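Long-range contacts in Pre-mRNA splicing factor PRP8 (Cyanidioschyzon merolae, PDB 6NQI), which probably binds spliceosomal snRNAs and pre-mRNA introns as part of the splicing machinery, the portion described here being its RNase H-like domain: residues A[88-93]-A[105-110]; A[120-125]-A[194-199]. One frame throughout, in Å; residues are numbered along the deposited sequence.

Contact 1: A[88-93]-A[105-110]; sequences ASMDPL and IPVRAG
Leu93 and Val107 meet through methyl groups alone, and with Met90 and Ala109 they supply the apolar part of this contact. Leu93 CD2 lies 3.9 Å from Val107 CG1 and 4.1 Å from Val107 CG2, so one leucine methyl touches both valine branches while the two side chains cross obliquely. Val107 CG1 is shared: Met90 CE approaches it at 4.3 Å. The same methionine methyl rests against Ala109 CB at 3.6 Å. Up to its sulphur the Met90 chain is nearly extended, and the turn at chi3 (-62°) then sets CE over the strand.

These residues belong to a beta-alpha-beta crossover of the RNase H-like fold: strand 81-84 leads into helix 90-97, whose first turn packs on the parallel edge strand 107-108. On the neighbouring strand, Ile82 is touched by Leu93 and Leu84 by Val107, and Val66 of helix 54-71 is a further neighbour of Leu93.

A second kind of contact is side chain against main chain. Met90 CE comes down on the peptide joining Arg108 to Ala109, 3.2 Å from Ala109 N. No hydrogen bond spans the two segments. Polar pairing of the main chain runs to other partners: Pro106 and Arg108 bond to Ile82, and Arg108 also to Leu84, while within 88-93 Leu93 N donates to Ser89 O (3.1 Å), closing the first helical turn.

Contact 2: A[120-125]-A[194-199]; sequences MALPEI and WLWPAL
Over one face of the Trp196 indole lie both Leu122 and Leu195. Leu122 CD1 stands over the rim atom Trp196 CH2 at 4.0 Å, while Leu122 CD2 lies beyond the rim, 4.0 Å from Trp196 CZ3, and the leucine side chain runs at about a right angle to that of the tryptophan. Leu195 CG sits on this same face, 4.0 Å above the ring plane and offset toward the rim. At the pyrrole edge, Trp196 NE1 makes a weak hydrogen bond to Gly142 O, which gives this buried N-H a partner; the Trp146 ring meets the indole with the planes at about 25°.

The two leucines also touch each other. Leu122 CD1 reaches Leu195 CG at 3.5 Å and Leu195 CD1 at 3.8 Å, resting against the C-H side of the branch point rather than between its two methyls. In Leu195, chi1 (-171°) sets CG anti to the backbone N, where Leu122 CD1 meets it. Ile125 CD1 packs on Leu195 CD1 at 4.1 Å, again with side chains crossed at about a right angle. An alanine in place of Leu195 would probably open a gap between Leu122, Ile125 and the indole face and leave the Leu122 methyls freer to turn.

Leu162 and Leu166 of helix 152-168 adjoin Trp196, Phe159 adjoins Leu195, and Leu174 of helix 170-176 adjoins Leu122. The arrangement is the hydrophobic interior of a helical region beside an RNase H-like sheet, in which the start of helix 123-130 and the irregular segment before helix 201-210 pack among the helices.

From the N terminus the chain lays down strands 11-21, 24-32 and 37-43, then helix 54-71 and strand 81-84. Contact 1 closes a short loop of 11 intervening residues, fastening helix 90-97 to edge strand 107-108. Only after it is complete does contact 2 open, joining the start of helix 123-130 to the irregular segment leading into helix 201-210. This second loop is far longer: 68 residues, including strand 137-141 at the other edge of the sheet and helices 152-168 and 170-176. The contacts thus follow in series, neither nesting nor crossing. Their centres lie 29 Å apart on opposite sides of the chain's centre, one at the surface, the other buried.

Contact 1: A[88-93]-A[105-110]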
ATOM      1  N   ALA A  88     -15.044   6.727  -0.749  1.00 76.09           N
ATOM      2  CA  ALA A  88     -15.254   8.025  -1.381  1.00 77.29           C
ATOM      3  C   ALA A  88     -14.592   8.105  -2.743  1.00 78.50           C
ATOM      4  O   ALA A  88     -15.055   8.866  -3.600  1.00 79.62           O
ATOM      5  CB  ALA A  88     -14.725   9.140  -0.489  1.00 77.13           C
ATOM      6  N   SER A  89     -13.554   7.307  -2.974  1.00 59.75           N
ATOM      7  CA  SER A  89     -12.864   7.283  -4.252  1.00 61.49           C
ATOM      8  C   SER A  89     -13.345   6.157  -5.146  1.00 62.74           C
ATOM      9  O   SER A  89     -12.729   5.911  -6.187  1.00 64.11           O
ATOM     10  CB  SER A  89     -11.363   7.139  -4.034  1.00 60.83           C
ATOM     11  OG  SER A  89     -10.918   8.070  -3.079  1.00 59.45           O
ATOM     12  N   MET A  90     -14.448   5.493  -4.783  1.00 76.61           N
ATOM     13  CA  MET A  90     -14.991   4.449  -5.644  1.00 77.99           C
ATOM     14  C   MET A  90     -15.659   5.053  -6.868  1.00 78.97           C
ATOM     15  O   MET A  90     -15.400   4.634  -8.002  1.00 80.46           O
ATOM     16  CB  MET A  90     -15.985   3.598  -4.869  1.00 77.42           C
ATOM     17  CG  MET A  90     -16.658   2.558  -5.744  1.00 79.12           C
ATOM     18  SD  MET A  90     -17.320   1.141  -4.838  1.00 78.73           S
ATOM     19  CE  MET A  90     -15.776   0.550  -4.194  1.00 77.48           C
ATOM     20  N   ASP A  91     -16.493   6.074  -6.656  1.00 70.68           N
ATOM     21  CA  ASP A  91     -17.073   6.798  -7.785  1.00 71.17           C
ATOM     22  C   ASP A  91     -16.028   7.516  -8.626  1.00 71.95           C
ATOM     23  O   ASP A  91     -16.057   7.361  -9.860  1.00 72.99           O
ATOM     24  CB  ASP A  91     -18.119   7.801  -7.297  1.00 72.21           C
ATOM     25  CG  ASP A  91     -19.493   7.189  -7.121  1.00 75.73           C
ATOM     26  OD1 ASP A  91     -19.700   6.028  -7.570  1.00 76.15           O
ATOM     27  OD2 ASP A  91     -20.388   7.936  -6.638  1.00 78.86           O
ATOM     28  N   PRO A  92     -15.114   8.328  -8.057  1.00 50.98           N
ATOM     29  CA  PRO A  92     -14.105   8.998  -8.905  1.00 51.85           C
ATOM     30  C   PRO A  92     -13.273   8.043  -9.737  1.00 53.57           C
ATOM     31  O   PRO A  92     -13.090   8.266 -10.942  1.00 55.07           O
ATOM     32  CB  PRO A  92     -13.260   9.768  -7.884  1.00 51.06           C
ATOM     33  CG  PRO A  92     -14.218  10.085  -6.780  1.00 49.75           C
ATOM     34  CD  PRO A  92     -15.089   8.857  -6.678  1.00 49.68           C
ATOM     35  N   LEU A  93     -12.764   6.975  -9.122  1.00 48.27           N
ATOM     36  CA  LEU A  93     -12.011   5.977  -9.874  1.00 50.35           C
ATOM     37  C   LEU A  93     -12.808   5.446 -11.064  1.00 51.69           C
ATOM     38  O   LEU A  93     -12.338   5.476 -12.208  1.00 53.83           O
ATOM     39  CB  LEU A  93     -11.610   4.836  -8.957  1.00 50.14           C
ATOM     40  CG  LEU A  93     -10.748   3.797  -9.648  1.00 52.68           C
ATOM     41  CD1 LEU A  93      -9.545   4.462 -10.283  1.00 54.21           C
ATOM     42  CD2 LEU A  93     -10.325   2.772  -8.630  1.00 51.91           C
ATOM     43  N   ILE A 105     -12.556  -3.868 -14.921  1.00 64.65           N
ATOM     44  CA  ILE A 105     -11.742  -4.363 -13.825  1.00 64.08           C
ATOM     45  C   ILE A 105     -12.530  -4.091 -12.544  1.00 63.32           C
ATOM     46  O   ILE A 105     -12.704  -2.907 -12.190  1.00 63.06           O
ATOM     47  CB  ILE A 105     -10.369  -3.686 -13.745  1.00 64.07           C
ATOM     48  CG1 ILE A 105      -9.495  -4.021 -14.941  1.00 63.55           C
ATOM     49  CG2 ILE A 105      -9.657  -4.082 -12.454  1.00 63.49           C
ATOM     50  CD1 ILE A 105      -8.119  -3.390 -14.832  1.00 62.25           C
ATOM     51  N   PRO A 106     -13.000  -5.109 -11.843  1.00 59.34           N
ATOM     52  CA  PRO A 106     -13.870  -4.868 -10.691  1.00 58.12           C
ATOM     53  C   PRO A 106     -13.181  -3.985  -9.667  1.00 57.64           C
ATOM     54  O   PRO A 106     -11.994  -4.138  -9.384  1.00 58.27           O
ATOM     55  CB  PRO A 106     -14.133  -6.277 -10.149  1.00 57.59           C
ATOM     56  CG  PRO A 106     -13.877  -7.166 -11.304  1.00 60.56           C
ATOM     57  CD  PRO A 106     -12.773  -6.545 -12.071  1.00 58.91           C
ATOM     58  N   VAL A 107     -13.923  -2.999  -9.187  1.00 52.10           N
ATOM     59  CA  VAL A 107     -13.467  -2.063  -8.178  1.00 51.06           C
ATOM     60  C   VAL A 107     -14.375  -2.245  -6.974  1.00 49.09           C
ATOM     61  O   VAL A 107     -15.595  -2.096  -7.092  1.00 48.70           O
ATOM     62  CB  VAL A 107     -13.512  -0.630  -8.731  1.00 51.35           C
ATOM     63  CG1 VAL A 107     -13.244   0.385  -7.640  1.00 49.83           C
ATOM     64  CG2 VAL A 107     -12.508  -0.507  -9.851  1.00 53.28           C
ATOM     65  N   ARG A 108     -13.777  -2.467  -5.813  1.00 71.55           N
ATOM     66  CA  ARG A 108     -14.491  -2.870  -4.612  1.00 69.77           C
ATOM     67  C   ARG A 108     -13.984  -2.045  -3.442  1.00 67.83           C
ATOM     68  O   ARG A 108     -12.876  -1.515  -3.472  1.00 67.36           O
ATOM     69  CB  ARG A 108     -14.280  -4.388  -4.366  1.00 69.04           C
ATOM     70  CG  ARG A 108     -15.032  -5.025  -3.203  1.00 74.04           C
ATOM     71  CD  ARG A 108     -14.760  -6.585  -3.005  1.00 73.37           C
ATOM     72  NE  ARG A 108     -13.414  -7.039  -2.587  1.00 72.21           N
ATOM     73  CZ  ARG A 108     -12.993  -7.203  -1.321  1.00 74.27           C
ATOM     74  NH1 ARG A 108     -13.805  -6.978  -0.289  1.00 77.51           N
ATOM     75  NH2 ARG A 108     -11.753  -7.626  -1.077  1.00 73.11           N
ATOM     76  N   ALA A 109     -14.826  -1.907  -2.429  1.00 70.52           N
ATOM     77  CA  ALA A 109     -14.483  -1.234  -1.192  1.00 68.28           C
ATOM     78  C   ALA A 109     -14.093  -2.285  -0.158  1.00 67.88           C
ATOM     79  O   ALA A 109     -13.847  -3.451  -0.482  1.00 69.80           O
ATOM     80  CB  ALA A 109     -15.647  -0.373  -0.703  1.00 67.74           C
ATOM     81  N   GLY A 110     -14.012  -1.863   1.098  1.00 97.19           N
ATOM     82  CA  GLY A 110     -13.795  -2.777   2.194  1.00 97.51           C
ATOM     83  C   GLY A 110     -12.359  -3.087   2.533  1.00 96.61           C
ATOM     84  O   GLY A 110     -12.120  -4.035   3.295  1.00 98.36           O
TER

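Contact 2: A[120-125]-A[194-199]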
ATOM      1  N   MET A 120       3.362   3.682   7.436  1.00 53.51           N
ATOM      2  CA  MET A 120       3.945   4.985   7.721  1.00 57.65           C
ATOM      3  C   MET A 120       4.898   4.933   8.902  1.00 61.49           C
ATOM      4  O   MET A 120       5.714   5.842   9.067  1.00 66.12           O
ATOM      5  CB  MET A 120       2.830   5.995   8.018  1.00 56.01           C
ATOM      6  CG  MET A 120       3.228   7.452   7.846  1.00 60.09           C
ATOM      7  SD  MET A 120       3.687   7.736   6.142  1.00 61.40           S
ATOM      8  CE  MET A 120       5.463   7.917   6.294  1.00 67.88           C
ATOM      9  N   ALA A 121       4.829   3.868   9.696  1.00 56.92           N
ATOM     10  CA  ALA A 121       5.673   3.678  10.860  1.00 59.81           C
ATOM     11  C   ALA A 121       7.041   3.071  10.546  1.00 63.13           C
ATOM     12  O   ALA A 121       7.922   3.114  11.411  1.00 65.41           O
ATOM     13  CB  ALA A 121       4.928   2.787  11.856  1.00 57.14           C
ATOM     14  N   LEU A 122       7.271   2.558   9.335  1.00 66.13           N
ATOM     15  CA  LEU A 122       8.586   1.995   9.042  1.00 68.56           C
ATOM     16  C   LEU A 122       9.575   3.142   8.827  1.00 71.64           C
ATOM     17  O   LEU A 122       9.275   4.074   8.074  1.00 72.33           O
ATOM     18  CB  LEU A 122       8.505   1.085   7.812  1.00 67.03           C
ATOM     19  CG  LEU A 122       7.656  -0.209   7.974  1.00 64.12           C
ATOM     20  CD1 LEU A 122       7.723  -1.166   6.778  1.00 63.16           C
ATOM     21  CD2 LEU A 122       7.980  -0.987   9.263  1.00 64.83           C
ATOM     22  N   PRO A 123      10.725   3.143   9.508  1.00 69.20           N
ATOM     23  CA  PRO A 123      11.594   4.330   9.453  1.00 72.25           C
ATOM     24  C   PRO A 123      12.170   4.616   8.072  1.00 72.03           C
ATOM     25  O   PRO A 123      12.374   5.788   7.729  1.00 73.46           O
ATOM     26  CB  PRO A 123      12.686   4.019  10.493  1.00 76.57           C
ATOM     27  CG  PRO A 123      12.077   2.993  11.392  1.00 76.05           C
ATOM     28  CD  PRO A 123      11.219   2.162  10.481  1.00 71.40           C
ATOM     29  N   GLU A 124      12.437   3.584   7.269  1.00 78.73           N
ATOM     30  CA  GLU A 124      12.966   3.814   5.929  1.00 78.26           C
ATOM     31  C   GLU A 124      11.971   4.607   5.087  1.00 79.16           C
ATOM     32  O   GLU A 124      12.352   5.534   4.367  1.00 79.71           O
ATOM     33  CB  GLU A 124      13.288   2.465   5.283  1.00 76.91           C
ATOM     34  CG  GLU A 124      14.571   2.362   4.472  1.00 79.83           C
ATOM     35  CD  GLU A 124      15.305   1.062   4.796  1.00 81.70           C
ATOM     36  OE1 GLU A 124      14.772  -0.034   4.441  1.00 79.46           O
ATOM     37  OE2 GLU A 124      16.415   1.138   5.383  1.00 85.89           O
ATOM     38  N   ILE A 125      10.684   4.249   5.180  1.00 53.71           N
ATOM     39  CA  ILE A 125       9.627   4.914   4.419  1.00 52.69           C
ATOM     40  C   ILE A 125       9.374   6.312   4.954  1.00 54.56           C
ATOM     41  O   ILE A 125       9.224   7.274   4.194  1.00 54.78           O
ATOM     42  CB  ILE A 125       8.320   4.099   4.476  1.00 50.72           C
ATOM     43  CG1 ILE A 125       8.490   2.690   3.916  1.00 48.64           C
ATOM     44  CG2 ILE A 125       7.217   4.850   3.736  1.00 49.77           C
ATOM     45  CD1 ILE A 125       8.991   2.653   2.526  1.00 48.10           C
ATOM     46  N   TRP A 194      13.978  -4.016  -0.273  1.00 78.00           N
ATOM     47  CA  TRP A 194      13.111  -4.804   0.592  1.00 75.22           C
ATOM     48  C   TRP A 194      12.584  -3.926   1.715  1.00 70.55           C
ATOM     49  O   TRP A 194      13.321  -3.154   2.332  1.00 72.25           O
ATOM     50  CB  TRP A 194      13.840  -6.011   1.196  1.00 80.28           C
ATOM     51  CG  TRP A 194      14.300  -7.074   0.217  1.00 84.37           C
ATOM     52  CD1 TRP A 194      14.257  -7.013  -1.148  1.00 83.69           C
ATOM     53  CD2 TRP A 194      14.894  -8.349   0.539  1.00 88.12           C
ATOM     54  NE1 TRP A 194      14.783  -8.165  -1.692  1.00 84.69           N
ATOM     55  CE2 TRP A 194      15.182  -8.998  -0.680  1.00 87.25           C
ATOM     56  CE3 TRP A 194      15.211  -8.998   1.739  1.00 91.04           C
ATOM     57  CZ2 TRP A 194      15.772 -10.265  -0.735  1.00 87.97           C
ATOM     58  CZ3 TRP A 194      15.797 -10.258   1.682  1.00 92.80           C
ATOM     59  CH2 TRP A 194      16.071 -10.875   0.454  1.00 90.63           C
ATOM     60  N   LEU A 195      11.312  -4.105   2.012  1.00 75.08           N
ATOM     61  CA  LEU A 195      10.651  -3.387   3.079  1.00 70.98           C
ATOM     62  C   LEU A 195      11.044  -3.920   4.452  1.00 73.83           C
ATOM     63  O   LEU A 195      10.886  -3.207   5.445  1.00 73.03           O
ATOM     64  CB  LEU A 195       9.146  -3.489   2.843  1.00 64.66           C
ATOM     65  CG  LEU A 195       8.122  -2.700   3.625  1.00 60.47           C
ATOM     66  CD1 LEU A 195       8.023  -1.312   3.011  1.00 58.10           C
ATOM     67  CD2 LEU A 195       6.793  -3.420   3.559  1.00 58.17           C
ATOM     68  N   TRP A 196      11.481  -5.179   4.529  1.00 68.78           N
ATOM     69  CA  TRP A 196      11.883  -5.898   5.729  1.00 72.99           C
ATOM     70  C   TRP A 196      13.344  -6.328   5.725  1.00 80.69           C
ATOM     71  O   TRP A 196      13.946  -6.505   4.660  1.00 83.03           O
ATOM     72  CB  TRP A 196      11.009  -7.145   5.867  1.00 71.52           C
ATOM     73  CG  TRP A 196       9.607  -6.795   5.692  1.00 63.81           C
ATOM     74  CD1 TRP A 196       8.828  -7.049   4.601  1.00 58.69           C
ATOM     75  CD2 TRP A 196       8.790  -6.084   6.619  1.00 61.02           C
ATOM     76  NE1 TRP A 196       7.563  -6.562   4.806  1.00 54.96           N
ATOM     77  CE2 TRP A 196       7.511  -5.959   6.036  1.00 55.65           C
ATOM     78  CE3 TRP A 196       9.004  -5.560   7.893  1.00 64.01           C
ATOM     79  CZ2 TRP A 196       6.456  -5.320   6.683  1.00 54.11           C
ATOM     80  CZ3 TRP A 196       7.956  -4.933   8.536  1.00 61.22           C
ATOM     81  CH2 TRP A 196       6.699  -4.818   7.934  1.00 56.21           C
ATOM     82  N   PRO A 197      13.929  -6.554   6.904  1.00 63.20           N
ATOM     83  CA  PRO A 197      15.308  -7.046   6.970  1.00 68.18           C
ATOM     84  C   PRO A 197      15.416  -8.491   6.508  1.00 69.97           C
ATOM     85  O   PRO A 197      14.451  -9.257   6.539  1.00 67.99           O
ATOM     86  CB  PRO A 197      15.648  -6.922   8.457  1.00 70.93           C
ATOM     87  CG  PRO A 197      14.341  -7.086   9.134  1.00 67.95           C
ATOM     88  CD  PRO A 197      13.359  -6.378   8.250  1.00 63.02           C
ATOM     89  N   ALA A 198      16.629  -8.859   6.090  1.00 96.90           N
ATOM     90  CA  ALA A 198      16.917 -10.192   5.547  1.00 99.21           C
ATOM     91  C   ALA A 198      17.127 -11.202   6.676  1.00102.04           C
ATOM     92  O   ALA A 198      18.237 -11.364   7.185  1.00103.53           O
ATOM     93  CB  ALA A 198      18.138 -10.131   4.634  1.00 99.33           C
ATOM     94  N   LEU A 199      16.061 -11.919   7.054  1.00 96.62           N
ATOM     95  CA  LEU A 199      16.110 -12.883   8.153  1.00 98.53           C
ATOM     96  C   LEU A 199      15.831 -14.321   7.688  1.00 96.01           C
ATOM     97  O   LEU A 199      15.099 -14.537   6.715  1.00 92.06           O
ATOM     98  CB  LEU A 199      15.091 -12.517   9.240  1.00 99.42           C
ATOM     99  CG  LEU A 199      15.150 -11.143   9.900  1.00 99.56           C
ATOM    100  CD1 LEU A 199      13.961 -11.011  10.833  1.00 98.79           C
ATOM    101  CD2 LEU A 199      16.452 -10.936  10.650  1.00101.00           C
TER